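Local coordinates for protein inositol-3-phosphate synthase (Caenorhabditis elegans, PDB 1VKO) that belongs to the myo-inositol-1-phosphate synthase family, has a Rossmann-type domain, and binds nicotinamide-adenine-dinucleotide as a four-chain assembly, at residues 126-130 / 519-525; 146-151 / 453-457; 341-347 / 387-392; 379-383 / 494-498. One frame throughout, in Å; residues are numbered along the deposited sequence.

Interaction 1 of 4, residues 126-130 / 519-525; sequences VHLGY and TDMQIEF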
loop_
_atom_site.group_PDB
_atom_site.type_symbol
_atom_site.label_atom_id
_atom_site.label_comp_id
_atom_site.label_asym_id
_atom_site.label_seq_id
_atom_site.Cartn_x
_atom_site.Cartn_y
_atom_site.Cartn_z
ATOM N N VAL A 126 29.525 11.979 -8.192
ATOM C CA VAL A 126 30.176 12.365 -6.953
ATOM C C VAL A 126 30.289 13.889 -6.921
ATOM O O VAL A 126 30.492 14.521 -7.948
ATOM C CB VAL A 126 31.572 11.683 -6.855
ATOM C CG1 VAL A 126 32.166 11.834 -5.491
ATOM C CG2 VAL A 126 31.458 10.194 -7.213
ATOM N N HIS A 127 30.150 14.469 -5.743
ATOM C CA HIS A 127 30.167 15.904 -5.586
ATOM C C HIS A 127 31.582 16.344 -5.175
ATOM O O HIS A 127 32.019 16.045 -4.060
ATOM C CB HIS A 127 29.140 16.280 -4.528
ATOM C CG HIS A 127 28.805 17.732 -4.481
ATOM N ND1 HIS A 127 28.334 18.344 -3.337
ATOM C CD2 HIS A 127 28.882 18.702 -5.421
ATOM C CE1 HIS A 127 28.128 19.627 -3.578
ATOM N NE2 HIS A 127 28.453 19.869 -4.836
ATOM N N LEU A 128 32.293 17.028 -6.093
ATOM C CA LEU A 128 33.606 17.651 -5.812
ATOM C C LEU A 128 33.517 19.084 -5.277
ATOM O O LEU A 128 34.500 19.595 -4.714
ATOM C CB LEU A 128 34.482 17.681 -7.052
ATOM C CG LEU A 128 34.817 16.467 -7.919
ATOM C CD1 LEU A 128 34.764 15.148 -7.137
ATOM C CD2 LEU A 128 33.839 16.447 -9.049
ATOM N N GLY A 129 32.366 19.739 -5.476
ATOM C CA GLY A 129 32.169 21.124 -5.053
ATOM C C GLY A 129 31.391 22.006 -6.033
ATOM O O GLY A 129 30.686 21.502 -6.913
ATOM N N TYR A 130 31.544 23.323 -5.856
ATOM C CA TYR A 130 30.887 24.377 -6.625
ATOM C C TYR A 130 31.882 25.245 -7.428
ATOM O O TYR A 130 32.925 25.673 -6.904
ATOM C CB TYR A 130 30.122 25.277 -5.665
ATOM C CG TYR A 130 29.309 26.351 -6.356
ATOM C CD1 TYR A 130 28.024 26.088 -6.804
ATOM C CD2 TYR A 130 29.818 27.632 -6.538
ATOM C CE1 TYR A 130 27.280 27.044 -7.442
ATOM C CE2 TYR A 130 29.067 28.607 -7.176
ATOM C CZ TYR A 130 27.798 28.304 -7.627
ATOM O OH TYR A 130 27.028 29.263 -8.260
ATOM N N THR A 519 33.013 19.288 1.075
ATOM C CA THR A 519 31.908 19.792 0.274
ATOM C C THR A 519 30.548 19.334 0.776
ATOM O O THR A 519 29.535 19.643 0.147
ATOM C CB THR A 519 32.116 19.451 -1.237
ATOM O OG1 THR A 519 31.084 20.041 -2.015
ATOM C CG2 THR A 519 31.969 17.956 -1.515
ATOM N N ASP A 520 30.524 18.580 1.883
ATOM C CA ASP A 520 29.253 18.282 2.605
ATOM C C ASP A 520 28.837 19.467 3.461
ATOM O O ASP A 520 27.740 19.499 3.992
ATOM C CB ASP A 520 29.305 16.972 3.419
ATOM C CG ASP A 520 30.354 16.981 4.547
ATOM O OD1 ASP A 520 31.364 17.666 4.440
ATOM O OD2 ASP A 520 30.260 16.321 5.599
ATOM N N MET A 521 29.719 20.465 3.555
ATOM C CA MET A 521 29.409 21.699 4.246
ATOM C C MET A 521 29.998 22.829 3.459
ATOM O O MET A 521 31.111 23.269 3.744
ATOM C CB MET A 521 29.990 21.726 5.652
ATOM C CG MET A 521 29.632 23.008 6.389
ATOM S SD MET A 521 30.623 23.344 7.853
ATOM C CE MET A 521 32.189 23.720 7.033
ATOM N N GLN A 522 29.250 23.317 2.478
ATOM C CA GLN A 522 29.737 24.365 1.601
ATOM C C GLN A 522 29.495 25.709 2.245
ATOM O O GLN A 522 28.565 26.415 1.903
ATOM C CB GLN A 522 29.064 24.269 0.246
ATOM C CG GLN A 522 29.006 22.869 -0.226
ATOM C CD GLN A 522 28.554 22.783 -1.627
ATOM O OE1 GLN A 522 27.379 22.536 -1.891
ATOM N NE2 GLN A 522 29.469 23.021 -2.550
ATOM N N ILE A 523 30.363 26.050 3.185
ATOM C CA ILE A 523 30.217 27.245 3.993
ATOM C C ILE A 523 30.440 28.548 3.151
ATOM O O ILE A 523 30.067 29.648 3.585
ATOM C CB ILE A 523 31.110 27.092 5.286
ATOM C CG1 ILE A 523 30.756 28.109 6.375
ATOM C CG2 ILE A 523 32.619 27.024 4.927
ATOM C CD1 ILE A 523 31.520 27.972 7.699
ATOM N N GLU A 524 30.977 28.407 1.929
ATOM C CA GLU A 524 31.188 29.554 1.036
ATOM C C GLU A 524 29.897 30.277 0.767
ATOM O O GLU A 524 29.940 31.440 0.337
ATOM C CB GLU A 524 31.632 29.183 -0.385
ATOM C CG GLU A 524 32.715 28.179 -0.563
ATOM C CD GLU A 524 32.152 26.799 -0.648
ATOM O OE1 GLU A 524 31.762 26.308 0.419
ATOM O OE2 GLU A 524 32.128 26.229 -1.757
ATOM N N PHE A 525 28.767 29.575 0.930
ATOM C CA PHE A 525 27.477 30.117 0.504
ATOM C C PHE A 525 26.838 31.067 1.511
ATOM O O PHE A 525 25.888 31.770 1.197
ATOM C CB PHE A 525 26.496 28.990 0.214
ATOM C CG PHE A 525 26.912 28.087 -0.876
ATOM C CD1 PHE A 525 27.831 28.499 -1.847
ATOM C CD2 PHE A 525 26.348 26.828 -0.977
ATOM C CE1 PHE A 525 28.187 27.661 -2.891
ATOM C CE2 PHE A 525 26.704 25.984 -2.008
ATOM C CZ PHE A 525 27.643 26.400 -2.963
HETATM O O HOH W 1 32.498 23.370 -2.752
#
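Gln522 reaches from the C-terminal loop toward His127 and Tyr130 of strand 125-131. Its CG lies beside the backbone N (chi1 -44°), and the chain runs on extended from CB, which carries the amide across to the strand between the two aromatic residues. Gln522 CD comes 3.7 Å from His127 CE1. Gln522 OE1 sits in the plane of the imidazole, at its edge, 3.4 Å from His127 CE1. The amide and imidazole planes are perpendicular. Both groups also bond Gln137 of the neighbouring strand: Gln522 through OE1, His127 through NE2. Gln522 NE2 ends 3.9 Å from Tyr130 CB and donates to a water. That water also accepts from Tyr130 N and donates to Glu524 OE2, so one molecule joins three residues.

Thr519 OG1 lies over one face of the His127 ring, 3.4 Å from His127 CE1. The same Thr519 OG1 is 3.4 Å from Gly129 CA, where no side chain intervenes. At the other end Phe525 turns its edge to the face of Tyr130. The ring centroids are 5.2 Å apart and the planes meet at 84°. Pro493 of the second subunit packs on both side chains. The whole is a T-shaped aromatic pair beside a water-bridged loop, laid along the two-stranded antiparallel sheet of 125-131 and 136-141 at a subunit interface.

Interaction 2 of 4, residues 146-151 / 453-457; sequences VPILSP and ILTEL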
loop_
_atom_site.group_PDB
_atom_site.type_symbol
_atom_site.label_atom_id
_atom_site.label_comp_id
_atom_site.label_asym_id
_atom_site.label_seq_id
_atom_site.Cartn_x
_atom_site.Cartn_y
_atom_site.Cartn_z
ATOM N N VAL A 146 39.107 7.742 -10.108
ATOM C CA VAL A 146 40.257 6.880 -10.402
ATOM C C VAL A 146 39.835 5.865 -11.475
ATOM O O VAL A 146 38.696 5.425 -11.491
ATOM C CB VAL A 146 40.931 6.210 -9.152
ATOM C CG1 VAL A 146 41.525 7.249 -8.222
ATOM C CG2 VAL A 146 39.990 5.346 -8.391
ATOM N N PRO A 147 40.716 5.585 -12.431
ATOM C CA PRO A 147 40.392 4.654 -13.513
ATOM C C PRO A 147 39.972 3.288 -12.981
ATOM O O PRO A 147 40.652 2.713 -12.122
ATOM C CB PRO A 147 41.707 4.568 -14.318
ATOM C CG PRO A 147 42.434 5.876 -14.021
ATOM C CD PRO A 147 42.055 6.190 -12.589
ATOM N N ILE A 148 38.832 2.788 -13.463
ATOM C CA ILE A 148 38.314 1.478 -13.038
ATOM C C ILE A 148 37.818 0.710 -14.250
ATOM O O ILE A 148 37.623 1.293 -15.291
ATOM C CB ILE A 148 37.179 1.612 -11.992
ATOM C CG1 ILE A 148 36.033 2.479 -12.537
ATOM C CG2 ILE A 148 37.725 2.129 -10.666
ATOM C CD1 ILE A 148 34.794 2.544 -11.677
ATOM N N LEU A 149 37.620 -0.598 -14.118
ATOM C CA LEU A 149 37.070 -1.387 -15.220
ATOM C C LEU A 149 35.662 -0.950 -15.642
ATOM O O LEU A 149 34.921 -0.349 -14.865
ATOM C CB LEU A 149 37.018 -2.857 -14.825
ATOM C CG LEU A 149 38.314 -3.556 -14.457
ATOM C CD1 LEU A 149 37.971 -4.750 -13.592
ATOM C CD2 LEU A 149 39.062 -3.961 -15.743
ATOM N N SER A 150 35.321 -1.234 -16.896
ATOM C CA SER A 150 33.933 -1.270 -17.321
ATOM C C SER A 150 33.561 -2.719 -17.335
ATOM O O SER A 150 34.421 -3.559 -17.612
ATOM C CB SER A 150 33.801 -0.750 -18.750
ATOM O OG SER A 150 32.670 -1.326 -19.400
ATOM N N PRO A 151 32.302 -3.056 -17.095
ATOM C CA PRO A 151 31.920 -4.471 -17.106
ATOM C C PRO A 151 32.148 -5.085 -18.479
ATOM O O PRO A 151 32.150 -6.299 -18.597
ATOM C CB PRO A 151 30.430 -4.440 -16.762
ATOM C CG PRO A 151 30.259 -3.142 -15.983
ATOM C CD PRO A 151 31.156 -2.178 -16.775
ATOM N N ILE A 453 34.482 -4.969 -9.481
ATOM C CA ILE A 453 35.172 -3.806 -10.021
ATOM C C ILE A 453 35.902 -3.072 -8.897
ATOM O O ILE A 453 37.056 -2.665 -9.036
ATOM C CB ILE A 453 34.194 -2.937 -10.854
ATOM C CG1 ILE A 453 33.968 -3.602 -12.225
ATOM C CG2 ILE A 453 34.691 -1.493 -11.024
ATOM C CD1 ILE A 453 32.894 -2.965 -13.067
ATOM N N LEU A 454 35.256 -2.943 -7.759
ATOM C CA LEU A 454 35.911 -2.323 -6.630
ATOM C C LEU A 454 37.042 -3.185 -6.089
ATOM O O LEU A 454 37.996 -2.653 -5.504
ATOM C CB LEU A 454 34.883 -2.026 -5.537
ATOM C CG LEU A 454 33.886 -0.982 -5.992
ATOM C CD1 LEU A 454 32.670 -1.016 -5.137
ATOM C CD2 LEU A 454 34.499 0.446 -6.088
ATOM N N THR A 455 36.949 -4.509 -6.275
ATOM C CA THR A 455 38.018 -5.412 -5.841
ATOM C C THR A 455 39.305 -5.226 -6.654
ATOM O O THR A 455 40.379 -5.081 -6.077
ATOM C CB THR A 455 37.573 -6.873 -5.873
ATOM O OG1 THR A 455 36.526 -7.070 -4.919
ATOM C CG2 THR A 455 38.700 -7.775 -5.350
ATOM N N GLU A 456 39.179 -5.227 -7.982
ATOM C CA GLU A 456 40.324 -5.007 -8.863
ATOM C C GLU A 456 40.957 -3.651 -8.588
ATOM O O GLU A 456 42.180 -3.508 -8.653
ATOM C CB GLU A 456 39.911 -5.092 -10.330
ATOM C CG GLU A 456 41.068 -5.239 -11.307
ATOM C CD GLU A 456 41.832 -3.951 -11.532
ATOM O OE1 GLU A 456 41.176 -2.896 -11.675
ATOM O OE2 GLU A 456 43.093 -3.985 -11.580
ATOM N N LEU A 457 40.122 -2.657 -8.291
ATOM C CA LEU A 457 40.609 -1.334 -7.962
ATOM C C LEU A 457 41.392 -1.414 -6.666
ATOM O O LEU A 457 42.518 -0.927 -6.598
ATOM C CB LEU A 457 39.477 -0.305 -7.858
ATOM C CG LEU A 457 39.866 0.978 -7.090
ATOM C CD1 LEU A 457 40.953 1.793 -7.838
ATOM C CD2 LEU A 457 38.681 1.834 -6.744
#
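Ile453 is the main bump on this face of helix 440-458, and it fits into a hollow made by Ile148, Leu149 and Pro151. These lie in the loop from strand 136-141 to strand 154-159, an outermost strand of the parallel Rossmann-type sheet. Ile453 CG2 is 4.1 Å from Ile148 CD1. The longer branch runs along Leu149, with Ile453 CG1 4.1 Å from Leu149 CB. Its end, Ile453 CD1, comes 3.8 Å from Leu149 O and meets Pro151 CG at 3.9 Å. Ile453 crosses both Ile148 and Pro151 at about a right angle.

One turn further along the helix, Leu457 makes the second bump. Its CG is anti to the backbone N (chi1 162°), which sends the two methyls toward the loop. Leu457 CD1 meets Val146 CG2 at 3.7 Å. Leu457 CD2 lies 4.0 Å from Ile148 CG2. Ile148 thus sits between the two helix residues, one branch on each. Leu149 CD1 rests on the aliphatic part of Glu456, 3.8 Å from Glu456 CB.

The Glu456 carboxylate is held by Arg460 and by the backbone N of Arg75. Arg460 also bonds Pro147 O, so it ties helix and loop together. No hydrogen bond joins 146-151 directly to 453-457. The contact therefore rests on apolar fit, and the outside partners would probably favour the charged form of the buried Glu456.

Interaction 3 of 4, residues 341-347 / 387-392; sequences VSSGMKP and SNQILF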
loop_
_atom_site.group_PDB
_atom_site.type_symbol
_atom_site.label_atom_id
_atom_site.label_comp_id
_atom_site.label_asym_id
_atom_site.label_seq_id
_atom_site.Cartn_x
_atom_site.Cartn_y
_atom_site.Cartn_z
ATOM N N VAL A 341 16.455 7.728 12.190
ATOM C CA VAL A 341 17.104 7.939 13.487
ATOM C C VAL A 341 17.833 9.304 13.519
ATOM O O VAL A 341 17.799 10.009 14.539
ATOM C CB VAL A 341 17.989 6.723 13.929
ATOM C CG1 VAL A 341 18.743 7.022 15.252
ATOM C CG2 VAL A 341 17.116 5.470 14.110
ATOM N N SER A 342 18.425 9.680 12.381
ATOM C CA SER A 342 19.011 11.007 12.198
ATOM C C SER A 342 17.976 12.136 12.390
ATOM O O SER A 342 18.296 13.175 12.975
ATOM C CB SER A 342 19.678 11.129 10.821
ATOM O OG SER A 342 20.834 10.322 10.738
ATOM N N SER A 343 16.748 11.920 11.918
ATOM C CA SER A 343 15.649 12.871 12.101
ATOM C C SER A 343 15.056 12.918 13.525
ATOM O O SER A 343 14.081 13.640 13.753
ATOM C CB SER A 343 14.501 12.587 11.102
ATOM O OG SER A 343 14.937 12.210 9.799
ATOM N N GLY A 344 15.597 12.146 14.470
ATOM C CA GLY A 344 15.076 12.143 15.849
ATOM C C GLY A 344 13.825 11.316 16.160
ATOM O O GLY A 344 13.009 11.677 17.071
ATOM N N MET A 345 13.717 10.190 15.448
ATOM C CA MET A 345 12.550 9.291 15.395
ATOM C C MET A 345 12.906 7.875 15.864
ATOM O O MET A 345 13.880 7.294 15.383
ATOM C CB MET A 345 12.072 9.165 13.930
ATOM C CG MET A 345 10.706 9.718 13.616
ATOM S SD MET A 345 10.623 11.328 12.804
ATOM C CE MET A 345 11.104 10.837 11.141
ATOM N N LYS A 346 12.082 7.294 16.737
ATOM C CA LYS A 346 12.305 5.922 17.270
ATOM C C LYS A 346 11.524 4.850 16.507
ATOM O O LYS A 346 10.331 4.704 16.733
ATOM C CB LYS A 346 11.896 5.859 18.746
ATOM C CG LYS A 346 12.491 4.707 19.547
ATOM C CD LYS A 346 11.907 4.722 20.973
ATOM C CE LYS A 346 12.263 3.446 21.753
ATOM N NZ LYS A 346 12.117 2.210 20.885
ATOM N N PRO A 347 12.183 4.099 15.614
ATOM C CA PRO A 347 11.592 2.874 15.063
ATOM C C PRO A 347 11.153 1.953 16.199
ATOM O O PRO A 347 11.938 1.674 17.104
ATOM C CB PRO A 347 12.749 2.229 14.306
ATOM C CG PRO A 347 13.648 3.397 13.926
ATOM C CD PRO A 347 13.533 4.360 15.077
ATOM N N SER A 387 23.767 3.951 17.971
ATOM C CA SER A 387 24.128 5.348 17.693
ATOM C C SER A 387 23.400 6.404 18.549
ATOM O O SER A 387 23.885 7.528 18.690
ATOM C CB SER A 387 23.824 5.668 16.234
ATOM O OG SER A 387 22.457 6.037 16.094
ATOM N N ASN A 388 22.225 6.062 19.079
ATOM C CA ASN A 388 21.348 7.060 19.677
ATOM C C ASN A 388 20.707 6.603 20.987
ATOM O O ASN A 388 19.688 5.893 20.992
ATOM C CB ASN A 388 20.274 7.467 18.667
ATOM C CG ASN A 388 19.578 8.790 19.035
ATOM O OD1 ASN A 388 19.231 9.035 20.219
ATOM N ND2 ASN A 388 19.352 9.647 18.010
ATOM N N GLN A 389 21.298 7.026 22.100
ATOM C CA GLN A 389 20.790 6.635 23.416
ATOM C C GLN A 389 19.726 7.547 24.022
ATOM O O GLN A 389 19.240 7.254 25.106
ATOM C CB GLN A 389 21.934 6.396 24.389
ATOM C CG GLN A 389 22.392 4.946 24.406
ATOM C CD GLN A 389 23.518 4.708 25.391
ATOM O OE1 GLN A 389 24.451 5.517 25.489
ATOM N NE2 GLN A 389 23.436 3.599 26.130
ATOM N N ILE A 390 19.366 8.635 23.331
ATOM C CA ILE A 390 18.190 9.434 23.713
ATOM C C ILE A 390 16.954 8.639 23.277
ATOM O O ILE A 390 16.088 8.311 24.099
ATOM C CB ILE A 390 18.202 10.882 23.088
ATOM C CG1 ILE A 390 19.423 11.703 23.564
ATOM C CG2 ILE A 390 16.870 11.634 23.387
ATOM C CD1 ILE A 390 19.808 12.865 22.625
ATOM N N LEU A 391 16.908 8.316 21.986
ATOM C CA LEU A 391 15.852 7.502 21.390
ATOM C C LEU A 391 15.794 6.117 22.026
ATOM O O LEU A 391 14.722 5.669 22.472
ATOM C CB LEU A 391 16.081 7.378 19.877
ATOM C CG LEU A 391 15.779 8.623 19.028
ATOM C CD1 LEU A 391 16.140 8.397 17.575
ATOM C CD2 LEU A 391 14.310 9.027 19.141
ATOM N N PHE A 392 16.960 5.466 22.093
ATOM C CA PHE A 392 17.083 4.088 22.615
ATOM C C PHE A 392 17.921 4.019 23.912
ATOM O O PHE A 392 19.070 3.534 23.875
ATOM C CB PHE A 392 17.729 3.174 21.554
ATOM C CG PHE A 392 16.922 3.017 20.278
ATOM C CD1 PHE A 392 15.962 2.000 20.155
ATOM C CD2 PHE A 392 17.148 3.862 19.184
ATOM C CE1 PHE A 392 15.228 1.849 18.978
ATOM C CE2 PHE A 392 16.420 3.713 17.994
ATOM C CZ PHE A 392 15.454 2.714 17.894
HETATM O O HOH W 2 20.073 10.519 15.423
#
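The Phe392 ring has Lys346 over one face. Lys346 CG stands 4.2 Å from the ring centroid, 21° off the normal, a CH-pi contact. Two turn motifs meet here. Segment 341-347 leads from helix 329-342 into strand 346-356 and holds a Schellman motif, with Gly344 at positive phi just after the helix. Segment 387-392 holds an Asx motif: Asn388 OD1 accepts from Leu391 N in a nearly straight bond (171°), the donor standing above the carbonyl plane.

At the edge of the Phe392 ring, near its plane, lie Val341 CG2 and the backbone O of Asn388 from the same loop as the ring. Pro347 CD approaches Phe392 CZ to 3.8 Å, the two side chains crossing at about a right angle. The lysine chain bends at its last torsion (chi4 -43°). Lys346 NZ ends 3.7 Å from Phe392 CE1 and forms a salt bridge with Glu348.

Leu391 wedges into the turn between helix and strand. Leu391 CD1 meets Val341 CG1 at 3.8 Å and also touches the carbonyl O of Met345. Leu391 CD2 packs on Gly344 O, 3.6 Å away. Val341 CG1 also reaches Asn388 CB. Thr123 and Thr125 of the second subunit bond Asn388 ND2 and Ser387 O respectively, which places this corner at a subunit interface. No hydrogen bond runs directly between 341-347 and 387-392. The lysine methylenes pass close to the carbonyl of Leu391, with Lys346 CD 3.3 Å from Leu391 O.

Interaction 4 of 4, residues 379-383 / 494-498; sequences SVVDD and ISNAF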
loop_
_atom_site.group_PDB
_atom_site.type_symbol
_atom_site.label_atom_id
_atom_site.label_comp_id
_atom_site.label_asym_id
_atom_site.label_seq_id
_atom_site.Cartn_x
_atom_site.Cartn_y
_atom_site.Cartn_z
ATOM N N SER A 379 19.838 -7.993 10.409
ATOM C CA SER A 379 21.024 -7.429 11.110
ATOM C C SER A 379 21.311 -5.918 10.936
ATOM O O SER A 379 22.118 -5.365 11.688
ATOM C CB SER A 379 22.293 -8.253 10.776
ATOM O OG SER A 379 22.832 -7.956 9.481
ATOM N N VAL A 380 20.650 -5.266 9.970
ATOM C CA VAL A 380 21.058 -3.926 9.474
ATOM C C VAL A 380 20.665 -2.666 10.300
ATOM O O VAL A 380 21.023 -1.529 9.928
ATOM C CB VAL A 380 20.675 -3.708 7.970
ATOM C CG1 VAL A 380 21.554 -4.531 7.069
ATOM C CG2 VAL A 380 19.186 -3.977 7.715
ATOM N N VAL A 381 19.945 -2.858 11.404
ATOM C CA VAL A 381 19.584 -1.732 12.281
ATOM C C VAL A 381 20.233 -1.824 13.699
ATOM O O VAL A 381 19.689 -1.320 14.699
ATOM C CB VAL A 381 18.034 -1.533 12.326
ATOM C CG1 VAL A 381 17.345 -2.696 13.018
ATOM C CG2 VAL A 381 17.669 -0.210 13.004
ATOM N N ASP A 382 21.402 -2.461 13.775
ATOM C CA ASP A 382 22.087 -2.623 15.053
ATOM C C ASP A 382 22.940 -1.407 15.362
ATOM O O ASP A 382 22.763 -0.771 16.410
ATOM C CB ASP A 382 22.934 -3.894 15.074
ATOM C CG ASP A 382 22.091 -5.165 15.038
ATOM O OD1 ASP A 382 20.961 -5.185 15.600
ATOM O OD2 ASP A 382 22.506 -6.200 14.475
ATOM N N ASP A 383 23.852 -1.078 14.447
ATOM C CA ASP A 383 24.732 0.070 14.629
ATOM C C ASP A 383 23.974 1.416 14.743
ATOM O O ASP A 383 24.469 2.364 15.373
ATOM C CB ASP A 383 25.785 0.120 13.519
ATOM C CG ASP A 383 25.172 0.289 12.140
ATOM O OD1 ASP A 383 24.198 -0.434 11.845
ATOM O OD2 ASP A 383 25.594 1.116 11.296
ATOM N N ILE A 494 30.885 -3.038 12.408
ATOM C CA ILE A 494 30.077 -3.165 11.207
ATOM C C ILE A 494 29.352 -1.859 10.935
ATOM O O ILE A 494 28.899 -1.175 11.849
ATOM C CB ILE A 494 29.071 -4.301 11.384
ATOM C CG1 ILE A 494 29.794 -5.666 11.338
ATOM C CG2 ILE A 494 28.024 -4.237 10.313
ATOM C CD1 ILE A 494 29.145 -6.734 12.215
ATOM N N SER A 495 29.252 -1.503 9.666
ATOM C CA SER A 495 28.581 -0.259 9.306
ATOM C C SER A 495 27.474 -0.567 8.310
ATOM O O SER A 495 27.763 -0.976 7.172
ATOM C CB SER A 495 29.594 0.731 8.714
ATOM O OG SER A 495 29.006 2.005 8.552
ATOM N N ASN A 496 26.225 -0.370 8.732
ATOM C CA ASN A 496 25.078 -0.835 7.935
ATOM C C ASN A 496 24.307 0.206 7.109
ATOM O O ASN A 496 23.553 -0.155 6.225
ATOM C CB ASN A 496 24.092 -1.607 8.820
ATOM C CG ASN A 496 24.625 -2.976 9.257
ATOM O OD1 ASN A 496 24.911 -3.863 8.437
ATOM N ND2 ASN A 496 24.729 -3.158 10.558
ATOM N N ALA A 497 24.479 1.489 7.403
ATOM C CA ALA A 497 23.647 2.509 6.782
ATOM C C ALA A 497 24.221 2.905 5.434
ATOM O O ALA A 497 25.311 3.485 5.349
ATOM C CB ALA A 497 23.492 3.704 7.693
ATOM N N PHE A 498 23.463 2.590 4.389
ATOM C CA PHE A 498 23.915 2.677 3.002
ATOM C C PHE A 498 24.573 3.991 2.612
ATOM O O PHE A 498 25.685 3.986 2.098
ATOM C CB PHE A 498 22.763 2.364 2.038
ATOM C CG PHE A 498 23.089 2.620 0.579
ATOM C CD1 PHE A 498 23.689 1.628 -0.204
ATOM C CD2 PHE A 498 22.784 3.840 -0.014
ATOM C CE1 PHE A 498 23.985 1.854 -1.558
ATOM C CE2 PHE A 498 23.075 4.067 -1.370
ATOM C CZ PHE A 498 23.677 3.074 -2.140
HETATM O O HOH W 3 26.337 2.494 9.147
#
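Asp383 and Asn496 cross with their flat ends steeply turned, carboxylate and amide planes 69° apart. The residues before Asp383 form a type I beta turn, Ser379 to Asp382, which leads into the weakly bonded start of helix 382-387. Asn496 lies one residue before Ala497, the N-cap of helix 498-513.

Two bonds pair the residues, one to each carboxylate oxygen. Asn496 ND2 donates to Asp383 OD1 at 3.1 Å, and Asn496 N donates to Asp383 OD2 in a nearly straight line (175°). Both donors stand above the carboxylate plane, whereas OD1 lies close to the amide plane of Asn496. The carboxylate thus holds both main chain and side chain of Asn496. The Asp383 CG sits between its backbone N and carbonyl carbon (chi1 62°), which aims the group at the loop.

Val380 crosses Asn496 at about a right angle. Val380 CG1 comes 3.7 Å from Asn496 OD1, and Val380 O is 3.3 Å from Asn496 CB. The Val380 side chain is about 8 Å from the bound pyrophosphate and rests on Thr330, a residue of that pocket. A water completes the bridge: it donates to Asp383 OD2 at 2.7 Å and accepts from Ala497 N, while also bonded to Ser495 OG.

Overall arrangement
Along the chain the first segments run 126-130, 146-151, 341-347 and 379-383. Interaction 1 closes the longest loop, and the other three are nested inside it. Interaction 3 also lies within the loop of interaction 2, whereas interaction 4 crosses both. Interactions 3 and 4 are neighbours, with centres about 14 Å apart, and helix 382-387 joins them. Interactions 2 and 3 are farthest apart, about 37 Å between centres. Helix 498-513 connects interactions 4, 2 and 1: it follows segment 494-498, packs on Val146, and precedes segment 519-525. Interactions 1 and 3 lie where the chain meets the second subunit, whereas no other chain touches interaction 2.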